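Local coordinates for beta-fructofuranosidase (Bifidobacterium adolescentis, PDB 6NOB), which probably hydrolyses beta-D-fructofuranosides such as sucrose, releasing fructose, as a member of glycoside hydrolase family 32, at residues R258-D261 against D262-Y265; T45-I48 against A49-R52. One frame throughout, in Å; residues are numbered along the deposited sequence.

Contact 1: R258-D261 against D262-Y265; sequences RAND and DFGY. With EDO (1,2-ethanediol), chain C.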
loop_
_atom_site.group_PDB
_atom_site.type_symbol
_atom_site.label_atom_id
_atom_site.label_comp_id
_atom_site.label_asym_id
_atom_site.label_seq_id
_atom_site.Cartn_x
_atom_site.Cartn_y
_atom_site.Cartn_z
ATOM N N ARG A 258 -19.522 -12.439 -7.988
ATOM C CA ARG A 258 -19.259 -12.463 -9.422
ATOM C C ARG A 258 -20.572 -12.572 -10.189
ATOM O O ARG A 258 -21.404 -13.438 -9.901
ATOM C CB ARG A 258 -18.324 -13.624 -9.771
ATOM C CG ARG A 258 -16.922 -13.473 -9.177
ATOM C CD ARG A 258 -15.946 -14.533 -9.666
ATOM N NE ARG A 258 -16.535 -15.864 -9.642
ATOM C CZ ARG A 258 -16.651 -16.650 -10.706
ATOM N NH1 ARG A 258 -16.207 -16.249 -11.885
ATOM N NH2 ARG A 258 -17.205 -17.843 -10.585
ATOM N N ALA A 259 -20.761 -11.674 -11.159
ATOM C CA ALA A 259 -22.065 -11.551 -11.804
ATOM C C ALA A 259 -22.424 -12.787 -12.622
ATOM O O ALA A 259 -23.607 -13.122 -12.740
ATOM C CB ALA A 259 -22.103 -10.299 -12.681
ATOM N N ASN A 260 -21.435 -13.475 -13.186
ATOM C CA ASN A 260 -21.682 -14.696 -13.944
ATOM C C ASN A 260 -20.392 -15.505 -14.000
ATOM O O ASN A 260 -19.337 -15.070 -13.529
ATOM C CB ASN A 260 -22.206 -14.389 -15.351
ATOM C CG ASN A 260 -21.286 -13.472 -16.127
ATOM O OD1 ASN A 260 -20.155 -13.837 -16.449
ATOM N ND2 ASN A 260 -21.769 -12.275 -16.438
ATOM N N ASP A 261 -20.485 -16.692 -14.605
ATOM C CA ASP A 261 -19.362 -17.621 -14.652
ATOM C C ASP A 261 -18.233 -17.159 -15.563
ATOM O O ASP A 261 -17.149 -17.749 -15.517
ATOM C CB ASP A 261 -19.847 -19.004 -15.093
ATOM C CG ASP A 261 -20.724 -19.675 -14.052
ATOM O OD1 ASP A 261 -20.599 -19.335 -12.854
ATOM O OD2 ASP A 261 -21.538 -20.544 -14.430
ATOM N N ASP A 262 -18.447 -16.131 -16.385
ATOM C CA ASP A 262 -17.384 -15.622 -17.240
ATOM C C ASP A 262 -16.501 -14.592 -16.545
ATOM O O ASP A 262 -15.439 -14.250 -17.079
ATOM C CB ASP A 262 -17.972 -15.024 -18.523
ATOM C CG ASP A 262 -18.295 -16.083 -19.563
ATOM O OD1 ASP A 262 -17.769 -17.213 -19.457
ATOM O OD2 ASP A 262 -19.079 -15.785 -20.488
ATOM N N PHE A 263 -16.915 -14.082 -15.386
ATOM C CA PHE A 263 -15.998 -13.333 -14.538
ATOM C C PHE A 263 -14.803 -14.212 -14.198
ATOM O O PHE A 263 -14.949 -15.411 -13.943
ATOM C CB PHE A 263 -16.689 -12.896 -13.241
ATOM C CG PHE A 263 -17.414 -11.577 -13.332
ATOM C CD1 PHE A 263 -18.331 -11.338 -14.341
ATOM C CD2 PHE A 263 -17.207 -10.591 -12.373
ATOM C CE1 PHE A 263 -19.008 -10.133 -14.411
ATOM C CE2 PHE A 263 -17.881 -9.383 -12.435
ATOM C CZ PHE A 263 -18.786 -9.155 -13.454
ATOM N N GLY A 264 -13.614 -13.621 -14.200
ATOM C CA GLY A 264 -12.471 -14.317 -13.644
ATOM C C GLY A 264 -12.680 -14.611 -12.172
ATOM O O GLY A 264 -13.351 -13.866 -11.456
ATOM N N TYR A 265 -12.116 -15.733 -11.718
ATOM C CA TYR A 265 -12.159 -16.039 -10.292
ATOM C C TYR A 265 -11.505 -14.936 -9.471
ATOM O O TYR A 265 -11.940 -14.656 -8.348
ATOM C CB TYR A 265 -11.488 -17.385 -10.023
ATOM C CG TYR A 265 -12.278 -18.564 -10.541
ATOM C CD1 TYR A 265 -13.641 -18.676 -10.290
ATOM C CD2 TYR A 265 -11.662 -19.563 -11.286
ATOM C CE1 TYR A 265 -14.369 -19.755 -10.767
ATOM C CE2 TYR A 265 -12.379 -20.640 -11.767
ATOM C CZ TYR A 265 -13.730 -20.732 -11.504
ATOM O OH TYR A 265 -14.445 -21.806 -11.979
HETATM C C1 EDO C . -18.429 -16.420 -5.876
HETATM O O1 EDO C . -17.859 -16.390 -7.190
HETATM C C2 EDO C . -18.252 -15.077 -5.174
HETATM O O2 EDO C . -18.225 -14.002 -6.124
#
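Arg258 lays its long side chain across the turn to the residues that follow it, its guanidinium group meeting Phe263 O at its edge and Tyr265 over one face. Its chain bends at chi3 (-45°), which brings NH1 to 2.6 Å from Phe263 O; the angle is too poor for a hydrogen bond, yet the positive group probably still steadies the carbonyl. Over one guanidinium face, Tyr265 CD1 lies 3.6 Å above the plane. The tyrosine ring comes edge-on, its plane 57° from that of the guanidinium. NE and the backbone N of Arg258 are held by the two hydroxyls of a 1,2-ethanediol, probably from the crystallisation liquor, which also bonds to Glu236 O. With an alanine here, the Phe263 carbonyl would probably lose its charged neighbour and the edge of Tyr265 the flat group it rests on.

Phe263 turns its ring inward, with Ala259 N over the centre of one face and Ala259 CB 3.5 Å from Phe263 CE1. Phe267 and Tyr358 meet this ring edge-to-face, a setting that suits a large aromatic side chain.

Between these residues the chain reverses. Asn260 O accepts the N-H of Phe263, with Phe263 N 3.2 Å away, while Asn260 OD1 takes the N-H of Asp262, with Asp262 N at 2.9 Å, in the amide carbonyl plane and on a lone pair. With chi1 at 56°, CG sits between the backbone N and the carbonyl carbon, curling the short amide over the turn. This is a type I beta turn combined with an Asx turn, in the surface loop leading from one four-stranded blade to the next in the GH32 beta-propeller.

Contact 2: T45-I48 against A49-R52; sequences TMPI and AERR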
loop_
_atom_site.group_PDB
_atom_site.type_symbol
_atom_site.label_atom_id
_atom_site.label_comp_id
_atom_site.label_asym_id
_atom_site.label_seq_id
_atom_site.Cartn_x
_atom_site.Cartn_y
_atom_site.Cartn_z
ATOM N N THR A 45 -7.005 -20.707 26.905
ATOM C CA THR A 45 -6.586 -21.867 26.134
ATOM C C THR A 45 -6.926 -21.646 24.669
ATOM O O THR A 45 -8.043 -21.232 24.342
ATOM C CB THR A 45 -7.255 -23.144 26.647
ATOM O OG1 THR A 45 -6.892 -23.357 28.016
ATOM C CG2 THR A 45 -6.818 -24.343 25.818
ATOM N N MET A 46 -5.960 -21.905 23.798
ATOM C CA MET A 46 -6.225 -21.872 22.369
ATOM C C MET A 46 -7.238 -22.961 22.026
ATOM O O MET A 46 -7.089 -24.101 22.487
ATOM C CB MET A 46 -4.935 -22.075 21.576
ATOM C CG MET A 46 -5.100 -21.962 20.070
ATOM S SD MET A 46 -3.527 -22.010 19.185
ATOM C CE MET A 46 -2.768 -20.490 19.750
ATOM N N PRO A 47 -8.284 -22.649 21.261
ATOM C CA PRO A 47 -9.250 -23.686 20.875
ATOM C C PRO A 47 -8.562 -24.845 20.167
ATOM O O PRO A 47 -7.606 -24.655 19.413
ATOM C CB PRO A 47 -10.212 -22.942 19.943
ATOM C CG PRO A 47 -10.115 -21.518 20.372
ATOM C CD PRO A 47 -8.684 -21.314 20.784
ATOM N N ILE A 48 -9.068 -26.056 20.422
ATOM C CA ILE A 48 -8.379 -27.273 19.996
ATOM C C ILE A 48 -8.135 -27.266 18.493
ATOM O O ILE A 48 -7.037 -27.597 18.028
ATOM C CB ILE A 48 -9.176 -28.519 20.421
ATOM C CG1 ILE A 48 -9.719 -28.355 21.840
ATOM C CG2 ILE A 48 -8.307 -29.762 20.314
ATOM C CD1 ILE A 48 -10.816 -29.350 22.181
ATOM N N ALA A 49 -9.147 -26.889 17.712
ATOM C CA ALA A 49 -9.059 -27.026 16.265
ATOM C C ALA A 49 -8.164 -25.980 15.613
ATOM O O ALA A 49 -7.839 -26.129 14.430
ATOM C CB ALA A 49 -10.459 -26.959 15.656
ATOM N N GLU A 50 -7.753 -24.946 16.342
ATOM C CA GLU A 50 -7.039 -23.816 15.762
ATOM C C GLU A 50 -5.534 -23.965 15.943
ATOM O O GLU A 50 -5.061 -24.366 17.011
ATOM C CB GLU A 50 -7.505 -22.497 16.386
ATOM C CG GLU A 50 -8.993 -22.228 16.236
ATOM C CD GLU A 50 -9.430 -20.933 16.894
ATOM O OE1 GLU A 50 -8.561 -20.076 17.161
ATOM O OE2 GLU A 50 -10.645 -20.771 17.138
ATOM N N ARG A 51 -4.784 -23.635 14.891
ATOM C CA ARG A 51 -3.330 -23.576 14.970
ATOM C C ARG A 51 -2.816 -22.164 15.218
ATOM O O ARG A 51 -1.645 -22.001 15.575
ATOM C CB ARG A 51 -2.697 -24.139 13.691
ATOM C CG ARG A 51 -2.899 -23.271 12.465
ATOM C CD ARG A 51 -2.450 -23.978 11.197
ATOM N NE ARG A 51 -2.933 -23.280 10.009
ATOM C CZ ARG A 51 -2.223 -22.391 9.323
ATOM N NH1 ARG A 51 -0.985 -22.091 9.699
ATOM N NH2 ARG A 51 -2.750 -21.804 8.257
ATOM N N ARG A 52 -3.659 -21.151 15.028
ATOM C CA ARG A 52 -3.349 -19.772 15.367
ATOM C C ARG A 52 -4.578 -19.154 16.018
ATOM O O ARG A 52 -5.713 -19.496 15.677
ATOM C CB ARG A 52 -2.933 -18.958 14.132
ATOM C CG ARG A 52 -1.542 -19.288 13.618
ATOM C CD ARG A 52 -1.266 -18.652 12.265
ATOM N NE ARG A 52 0.117 -18.866 11.848
ATOM C CZ ARG A 52 0.572 -18.648 10.617
ATOM N NH1 ARG A 52 -0.248 -18.208 9.672
ATOM N NH2 ARG A 52 1.849 -18.871 10.330
#
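Pro47 and Glu50 meet twice, once through the backbone and once through their side chains. The backbone contact is a hydrogen bond from Glu50 N to Pro47 O (3.1 Å, N-H...O angle 159°), which closes a type I beta turn with Ile48 and Ala49 at its exposed corners.

The side-chain contact is between an apolar ring and a polar end. Glu50 has CG beside its backbone N (chi1 -58°) and runs extended beyond it, which brings the carboxylate obliquely across the pyrrolidine: Glu50 OE2 lies 3.4 Å from Pro47 CG, and Glu50 OE1 is 3.8 Å from Pro47 CD. These are van der Waals contacts. The charge finds its polar partner elsewhere, OE1 being hydrogen-bonded to His53 ND1, which probably fixes the carboxylate beside the ring.

A looser contact is made by sulfur. The extended start of Met46 (chi1 -176°) carries SD to 3.6 Å from Glu50 O, an oxygen that accepts a hydrogen bond from Arg23 NE. A long, flexible thioether suits this buried place, since it also packs on Ala21, His53 and Phe55.

The CB of Arg52, beyond the turn, is directed away from residues 45-48, and its NH1 forms a salt bridge with Asp156 OD2. The turn is the beta-arc of a beta-arch, in which strand 40-45 of one antiparallel sheet is joined to strand 52-58 of the other, in the small N-terminal beta domain.

In the fold
From the N terminus the chain first meets contact 2, whose turn joins the edge strands 40-45 and 52-58 of two four-stranded sheets. Within it, Arg51 is hydrogen-bonded through its backbone to His185, so the N-terminal domain here touches the propeller. Some 200 residues later contact 1 closes its own turn between strand 253-256, the last of the sheet begun by strand 190-202, and strand 268-273, the first of the next sheet. The two loops are in series, neither nesting nor crossing. Their centres lie about 35 Å apart and their nearest atoms about 20 Å, and they do not touch; each lies in its own connection between two sheets.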